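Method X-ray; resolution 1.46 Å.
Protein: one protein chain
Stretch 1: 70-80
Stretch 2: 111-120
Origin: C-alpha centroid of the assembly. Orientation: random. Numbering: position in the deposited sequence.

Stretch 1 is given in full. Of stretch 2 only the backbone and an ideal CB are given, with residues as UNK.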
ATOM      1  N   THR A  70     -10.907   1.636   5.499  1.00  9.34           N
ATOM      2  CA  THR A  70     -10.140   0.538   4.926  1.00  8.54           C
ATOM      3  C   THR A  70      -8.701   0.614   5.409  1.00  8.40           C
ATOM      4  O   THR A  70      -8.053  -0.432   5.575  1.00  8.01           O
ATOM      5  CB  THR A  70     -10.024   0.687   3.376  1.00 10.25           C
ATOM      6  OG1 THR A  70     -11.289   1.222   2.843  1.00 11.66           O
ATOM      7  CG2 THR A  70      -9.797  -0.727   2.839  1.00 11.90           C
ATOM      8  N   GLN A  71      -8.163   1.821   5.553  1.00  8.60           N
ATOM      9  CA  GLN A  71      -6.729   1.919   5.936  1.00  8.76           C
ATOM     10  C   GLN A  71      -6.428   1.234   7.295  1.00  7.54           C
ATOM     11  O   GLN A  71      -5.543   0.381   7.354  1.00  8.83           O
ATOM     12  CB  GLN A  71      -6.220   3.338   5.879  1.00  9.59           C
ATOM     13  CG  GLN A  71      -6.183   3.856   4.404  1.00  8.84           C
ATOM     14  CD  GLN A  71      -5.493   5.174   4.253  1.00  8.79           C
ATOM     15  OE1 GLN A  71      -4.476   5.457   4.924  1.00  8.97           O
ATOM     16  NE2 GLN A  71      -6.048   6.058   3.371  1.00  9.38           N
ATOM     17  N   PRO A  72      -7.129   1.598   8.372  1.00  8.58           N
ATOM     18  CA  PRO A  72      -6.856   0.891   9.630  1.00  9.48           C
ATOM     19  C   PRO A  72      -7.284  -0.564   9.536  1.00  9.92           C
ATOM     20  O   PRO A  72      -6.614  -1.398  10.172  1.00  9.55           O
ATOM     21  CB  PRO A  72      -7.744   1.638  10.692  1.00 10.40           C
ATOM     22  CG  PRO A  72      -8.748   2.434   9.859  1.00 10.43           C
ATOM     23  CD  PRO A  72      -8.006   2.773   8.567  1.00  9.18           C
ATOM     24  N   ALA A  73      -8.282  -0.906   8.707  1.00  8.02           N
ATOM     25  CA  ALA A  73      -8.624  -2.337   8.579  1.00  9.45           C
ATOM     26  C   ALA A  73      -7.500  -3.162   7.966  1.00  9.17           C
ATOM     27  O   ALA A  73      -7.169  -4.241   8.454  1.00  9.93           O
ATOM     28  CB  ALA A  73      -9.879  -2.405   7.651  1.00  9.10           C
ATOM     29  N   LEU A  74      -6.846  -2.660   6.936  1.00  8.71           N
ATOM     30  CA  LEU A  74      -5.765  -3.365   6.278  1.00  9.52           C
ATOM     31  C   LEU A  74      -4.555  -3.420   7.203  1.00  8.38           C
ATOM     32  O   LEU A  74      -3.920  -4.482   7.254  1.00  9.10           O
ATOM     33  CB  LEU A  74      -5.396  -2.622   4.977  1.00  9.95           C
ATOM     34  CG  LEU A  74      -6.377  -2.823   3.813  1.00 10.90           C
ATOM     35  CD1 LEU A  74      -6.215  -1.684   2.770  1.00 12.67           C
ATOM     36  CD2 LEU A  74      -6.182  -4.180   3.149  1.00 13.25           C
ATOM     37  N   LEU A  75      -4.191  -2.284   7.818  1.00  9.21           N
ATOM     38  CA  LEU A  75      -3.077  -2.344   8.779  1.00  9.77           C
ATOM     39  C   LEU A  75      -3.319  -3.387   9.859  1.00  9.54           C
ATOM     40  O   LEU A  75      -2.372  -4.125  10.220  1.00  9.06           O
ATOM     41  CB  LEU A  75      -2.874  -0.934   9.389  1.00  7.22           C
ATOM     42  CG  LEU A  75      -1.640  -0.888  10.300  1.00 10.61           C
ATOM     43  CD1 LEU A  75      -0.415  -0.573   9.473  1.00 12.68           C
ATOM     44  CD2 LEU A  75      -1.850   0.250  11.290  1.00 10.63           C
ATOM     45  N   THR A  76      -4.567  -3.409  10.374  1.00  9.88           N
ATOM     46  CA  THR A  76      -4.878  -4.319  11.461  1.00 10.98           C
ATOM     47  C   THR A  76      -4.776  -5.765  10.980  1.00  9.55           C
ATOM     48  O   THR A  76      -4.153  -6.632  11.669  1.00 11.11           O
ATOM     49  CB  THR A  76      -6.276  -4.062  11.928  1.00  9.82           C
ATOM     50  OG1 THR A  76      -6.245  -2.733  12.516  1.00 11.73           O
ATOM     51  CG2 THR A  76      -6.691  -5.055  13.040  1.00 10.29           C
ATOM     52  N   HIS A  77      -5.294  -6.099   9.790  1.00  8.95           N
ATOM     53  CA  HIS A  77      -5.256  -7.481   9.304  1.00  9.36           C
ATOM     54  C   HIS A  77      -3.812  -7.908   9.050  1.00 10.12           C
ATOM     55  O   HIS A  77      -3.371  -8.964   9.539  1.00 11.27           O
ATOM     56  CB  HIS A  77      -6.046  -7.537   8.001  1.00  8.70           C
ATOM     57  CG  HIS A  77      -6.288  -8.939   7.481  1.00 10.82           C
ATOM     58  ND1 HIS A  77      -5.941 -10.126   8.117  1.00 16.68           N
ATOM     59  CD2 HIS A  77      -6.907  -9.256   6.330  1.00  7.80           C
ATOM     60  CE1 HIS A  77      -6.382 -11.135   7.354  1.00 10.49           C
ATOM     61  NE2 HIS A  77      -6.940 -10.614   6.254  1.00 15.12           N
ATOM     62  N   SER A  78      -3.019  -7.102   8.356  1.00  8.69           N
ATOM     63  CA  SER A  78      -1.647  -7.456   8.073  1.00  9.45           C
ATOM     64  C   SER A  78      -0.824  -7.573   9.364  1.00  8.45           C
ATOM     65  O   SER A  78       0.002  -8.491   9.489  1.00 10.70           O
ATOM     66  CB  SER A  78      -0.987  -6.418   7.142  1.00 10.46           C
ATOM     67  OG  SER A  78      -1.488  -6.580   5.803  1.00 10.59           O
ATOM     68  N   SER A  79      -1.074  -6.653  10.310  1.00  9.30           N
ATOM     69  CA  SER A  79      -0.261  -6.692  11.561  1.00 11.81           C
ATOM     70  C   SER A  79      -0.680  -7.896  12.397  1.00 10.91           C
ATOM     71  O   SER A  79       0.156  -8.428  13.170  1.00 11.97           O
ATOM     72  CB  SER A  79      -0.500  -5.411  12.342  1.00 10.62           C
ATOM     73  OG  SER A  79       0.079  -4.277  11.610  1.00 12.00           O
ATOM     74  N   ALA A  80      -1.944  -8.282  12.357  1.00 10.08           N
ATOM     75  CA  ALA A  80      -2.420  -9.426  13.165  1.00 10.41           C
ATOM     76  C   ALA A  80      -1.796 -10.691  12.625  1.00 11.69           C
ATOM     77  O   ALA A  80      -1.316 -11.549  13.378  1.00 14.17           O
ATOM     78  CB  ALA A  80      -3.970  -9.518  13.108  1.00  9.56           C
ATOM     79  N   UNK A 111       4.978   1.644  16.547  1.00 13.35           N
ATOM     80  CA  UNK A 111       4.219   0.576  17.219  1.00 12.68           C
ATOM     81  C   UNK A 111       2.850   0.402  16.481  1.00 11.98           C
ATOM     82  O   UNK A 111       2.368   1.394  15.808  1.00 12.03           O
ATOM     83  CB  UNK A 111       4.011   0.909  18.698  1.00 12.68           C
ATOM     84  N   UNK A 112       2.212  -0.753  16.672  1.00 12.67           N
ATOM     85  CA  UNK A 112       0.940  -0.937  15.986  1.00 12.27           C
ATOM     86  C   UNK A 112      -0.060   0.130  16.456  1.00 12.58           C
ATOM     87  O   UNK A 112      -0.819   0.666  15.646  1.00 11.35           O
ATOM     88  CB  UNK A 112       0.391  -2.343  16.236  1.00 12.27           C
ATOM     89  N   UNK A 113      -0.184   0.444  17.763  1.00 12.53           N
ATOM     90  CA  UNK A 113      -1.197   1.381  18.236  1.00 13.75           C
ATOM     91  C   UNK A 113      -0.933   2.764  17.702  1.00 12.68           C
ATOM     92  O   UNK A 113      -1.908   3.442  17.294  1.00 13.16           O
ATOM     93  CB  UNK A 113      -1.243   1.408  19.765  1.00 13.75           C
ATOM     94  N   UNK A 114       0.341   3.159  17.572  1.00 12.64           N
ATOM     95  CA  UNK A 114       0.633   4.498  16.985  1.00 11.58           C
ATOM     96  C   UNK A 114       0.221   4.437  15.471  1.00 10.20           C
ATOM     97  O   UNK A 114      -0.427   5.391  14.975  1.00 11.33           O
ATOM     98  CB  UNK A 114       2.110   4.865  17.147  1.00 11.58           C
ATOM     99  N   UNK A 115       0.663   3.404  14.756  1.00 10.09           N
ATOM    100  CA  UNK A 115       0.369   3.301  13.276  1.00 10.89           C
ATOM    101  C   UNK A 115      -1.100   3.210  12.982  1.00  9.87           C
ATOM    102  O   UNK A 115      -1.578   3.805  11.999  1.00 10.40           O
ATOM    103  CB  UNK A 115       1.056   2.077  12.668  1.00 10.89           C
ATOM    104  N   UNK A 116      -1.899   2.567  13.847  1.00  9.98           N
ATOM    105  CA  UNK A 116      -3.350   2.425  13.517  1.00  9.51           C
ATOM    106  C   UNK A 116      -4.050   3.800  13.646  1.00  9.21           C
ATOM    107  O   UNK A 116      -4.925   4.171  12.878  1.00 10.00           O
ATOM    108  CB  UNK A 116      -4.019   1.403  14.439  1.00  9.51           C
ATOM    109  N   UNK A 117      -3.549   4.608  14.617  1.00 10.53           N
ATOM    110  CA  UNK A 117      -4.099   5.969  14.768  1.00 10.51           C
ATOM    111  C   UNK A 117      -3.621   6.823  13.606  1.00 10.28           C
ATOM    112  O   UNK A 117      -4.462   7.603  13.037  1.00 11.06           O
ATOM    113  CB  UNK A 117      -3.684   6.595  16.101  1.00 10.51           C
ATOM    114  N   UNK A 118      -2.351   6.655  13.229  1.00 10.86           N
ATOM    115  CA  UNK A 118      -1.825   7.463  12.135  1.00 10.69           C
ATOM    116  C   UNK A 118      -2.592   7.166  10.798  1.00 10.68           C
ATOM    117  O   UNK A 118      -2.960   8.107  10.059  1.00 12.24           O
ATOM    118  CB  UNK A 118      -0.329   7.190  11.970  1.00 10.69           C
ATOM    119  N   UNK A 119      -2.844   5.873  10.518  1.00 11.08           N
ATOM    120  CA  UNK A 119      -3.474   5.604   9.222  1.00 10.97           C
ATOM    121  C   UNK A 119      -4.962   5.896   9.277  1.00 11.50           C
ATOM    122  O   UNK A 119      -5.580   6.240   8.209  1.00 10.71           O
ATOM    123  CB  UNK A 119      -3.240   4.153   8.798  1.00 10.97           C
ATOM    124  N   UNK A 120      -5.626   5.840  10.461  1.00  9.72           N
ATOM    125  CA  UNK A 120      -6.959   6.338  10.518  1.00  9.16           C
ATOM    126  C   UNK A 120      -6.994   7.842  10.168  1.00 10.87           C
ATOM    127  O   UNK A 120      -7.880   8.259   9.390  1.00  9.78           O
ATOM    128  CB  UNK A 120      -7.549   6.079  11.906  1.00  9.16           C
TER

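Stretch 1 is a helix, kinked at Pro 72, and stretch 2 runs nearly antiparallel to it at 155°, with the axes 8.3 Å apart at closest approach.

Position 111 precedes the helix, with phi/psi of -75/160. Its ideal CB has nothing of stretch 1 within 5.5 Å. Stretch 1 sets no limit here, but an N-cap favours a short acceptor: serine, threonine, aspartate or asparagine. It is Ser 111, whose OG accepts from the backbone N of 114 at 3.2 Å.

At position 112 the CB points sideways, 5.0 Å from Ser 79 OG. Beyond it lie the hydroxyls of Ser 79 and Thr 76 and the carbonyl of Leu 75. A long apolar or aromatic side chain could reach back across them. It is Phe 112, with chi1 t, so the ring end comes nearer than the CB suggests. Its CD1 is 3.4 Å from Ser 79 OG and its CZ 3.4 Å from Thr 76 OG1. Both oxygens meet the ring edge, near its plane. Each hydroxyl already donates within its own helix, Ser 79 OG to Leu 75 O at 2.8 Å and Thr 76 OG1 to Pro 72 O at 2.7 Å, so a ring edge can pack beside them.

Position 113 points away, and many polar residues would do. It is Glu 113, which touches a crystal neighbour. Position 114 is out of reach of stretch 1, so its side chain is equally free. It is Asp 114, whose backbone N makes the capping bond.

Position 115 points toward stretch 1, and its ideal CB is already 3.7 Å from Leu 75 CD2. A small residue suits: alanine, perhaps glycine or serine. It is Ala 115. Leu 75 CD2 comes within 3.5 Å of Ala 115 C, close against the backbone.

Position 116 points sideways, and its CA lies close to that of Pro 72. Its ideal CB is 4.0 Å from Leu 75 CD2, and Pro 72 and Thr 76 lie beyond. A medium apolar residue such as valine or isoleucine fits, and threonine is possible. It is Val 116. Its CG2 lies 3.8 Å from Pro 72 CB and 3.8 Å from Thr 76 OG1.

Position 117 points away, so stretch 1 sets no limit; a long polar side chain is one of many that would do. It is Lys 117, largely extended. Position 118 points sideways with no stretch 1 atom near, so the choice is open. It is Ile 118.

Position 119 points toward Gln 71, Pro 72 and Leu 75. A branched or medium apolar residue could fill the space between them. It is Val 119. Val 119 CG2 lies 3.6 Å from Pro 72 CA and 3.9 Å from Leu 75 CD2. With 112, 115 and 116 it forms the hole that receives Leu 75.

Position 120 points away, yet its ideal CB is 4.3 Å from Pro 72 CG. A long, flexible side chain could pass the proline and continue outward. It is Arg 120. Its CD sits 4.3 Å from Pro 72 CG, and its guanidinium finds hydrogen bonds outside these stretches.

Stretch 2, residues 111-120: SFEDAVKIVR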
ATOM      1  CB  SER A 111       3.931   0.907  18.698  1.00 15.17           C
ATOM      2  OG  SER A 111       3.024   2.012  18.839  1.00 17.78           O
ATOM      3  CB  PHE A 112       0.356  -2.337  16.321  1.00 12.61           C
ATOM      4  CG  PHE A 112      -1.019  -2.498  15.770  1.00 11.74           C
ATOM      5  CD1 PHE A 112      -1.207  -2.640  14.342  1.00 11.25           C
ATOM      6  CD2 PHE A 112      -2.122  -2.357  16.610  1.00 11.84           C
ATOM      7  CE1 PHE A 112      -2.535  -2.670  13.875  1.00 11.72           C
ATOM      8  CE2 PHE A 112      -3.425  -2.436  16.125  1.00 10.31           C
ATOM      9  CZ  PHE A 112      -3.615  -2.559  14.684  1.00 10.95           C
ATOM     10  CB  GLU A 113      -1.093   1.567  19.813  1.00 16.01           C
ATOM     11  CG  GLU A 113      -1.908   0.611  20.585  1.00 21.88           C
ATOM     12  CD  GLU A 113      -1.668   0.797  22.109  1.00 19.50           C
ATOM     13  OE1 GLU A 113      -0.497   0.640  22.552  1.00 24.67           O
ATOM     14  OE2 GLU A 113      -2.689   1.078  22.791  1.00 19.90           O
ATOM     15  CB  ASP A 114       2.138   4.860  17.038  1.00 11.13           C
ATOM     16  CG  ASP A 114       2.628   5.135  18.470  1.00 14.99           C
ATOM     17  OD1 ASP A 114       1.835   5.114  19.396  1.00 15.14           O
ATOM     18  OD2 ASP A 114       3.843   5.456  18.546  1.00 18.11           O
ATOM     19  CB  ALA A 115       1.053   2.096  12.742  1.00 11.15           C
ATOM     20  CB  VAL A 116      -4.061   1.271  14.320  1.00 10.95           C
ATOM     21  CG1 VAL A 116      -4.425   1.721  15.760  1.00 12.71           C
ATOM     22  CG2 VAL A 116      -5.311   0.852  13.548  1.00 11.55           C
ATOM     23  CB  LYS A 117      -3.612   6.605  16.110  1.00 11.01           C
ATOM     24  CG  LYS A 117      -4.089   5.821  17.374  1.00  9.88           C
ATOM     25  CD  LYS A 117      -3.326   6.208  18.608  1.00 12.36           C
ATOM     26  CE  LYS A 117      -3.939   5.516  19.800  1.00 15.57           C
ATOM     27  NZ  LYS A 117      -3.018   5.758  21.046  1.00 15.35           N
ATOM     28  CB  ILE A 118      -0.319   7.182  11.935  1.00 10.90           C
ATOM     29  CG1 ILE A 118       0.335   7.964  13.109  1.00 12.34           C
ATOM     30  CG2 ILE A 118       0.178   7.734  10.580  1.00 10.57           C
ATOM     31  CD1 ILE A 118       1.778   7.523  13.286  1.00 12.17           C
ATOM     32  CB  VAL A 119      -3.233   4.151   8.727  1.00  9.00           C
ATOM     33  CG1 VAL A 119      -1.743   3.910   8.548  1.00 11.02           C
ATOM     34  CG2 VAL A 119      -3.934   3.049   9.556  1.00 10.90           C
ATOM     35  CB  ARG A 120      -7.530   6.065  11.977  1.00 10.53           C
ATOM     36  CG  ARG A 120      -8.862   6.805  12.294  1.00 10.05           C
ATOM     37  CD  ARG A 120      -9.951   6.269  11.417  1.00 12.07           C
ATOM     38  NE  ARG A 120     -11.268   6.654  12.008  1.00 12.62           N
ATOM     39  CZ  ARG A 120     -12.419   6.391  11.437  1.00 14.26           C
ATOM     40  NH1 ARG A 120     -12.467   5.761  10.242  1.00 14.30           N
ATOM     41  NH2 ARG A 120     -13.601   6.731  12.058  1.00 14.71           N
TER
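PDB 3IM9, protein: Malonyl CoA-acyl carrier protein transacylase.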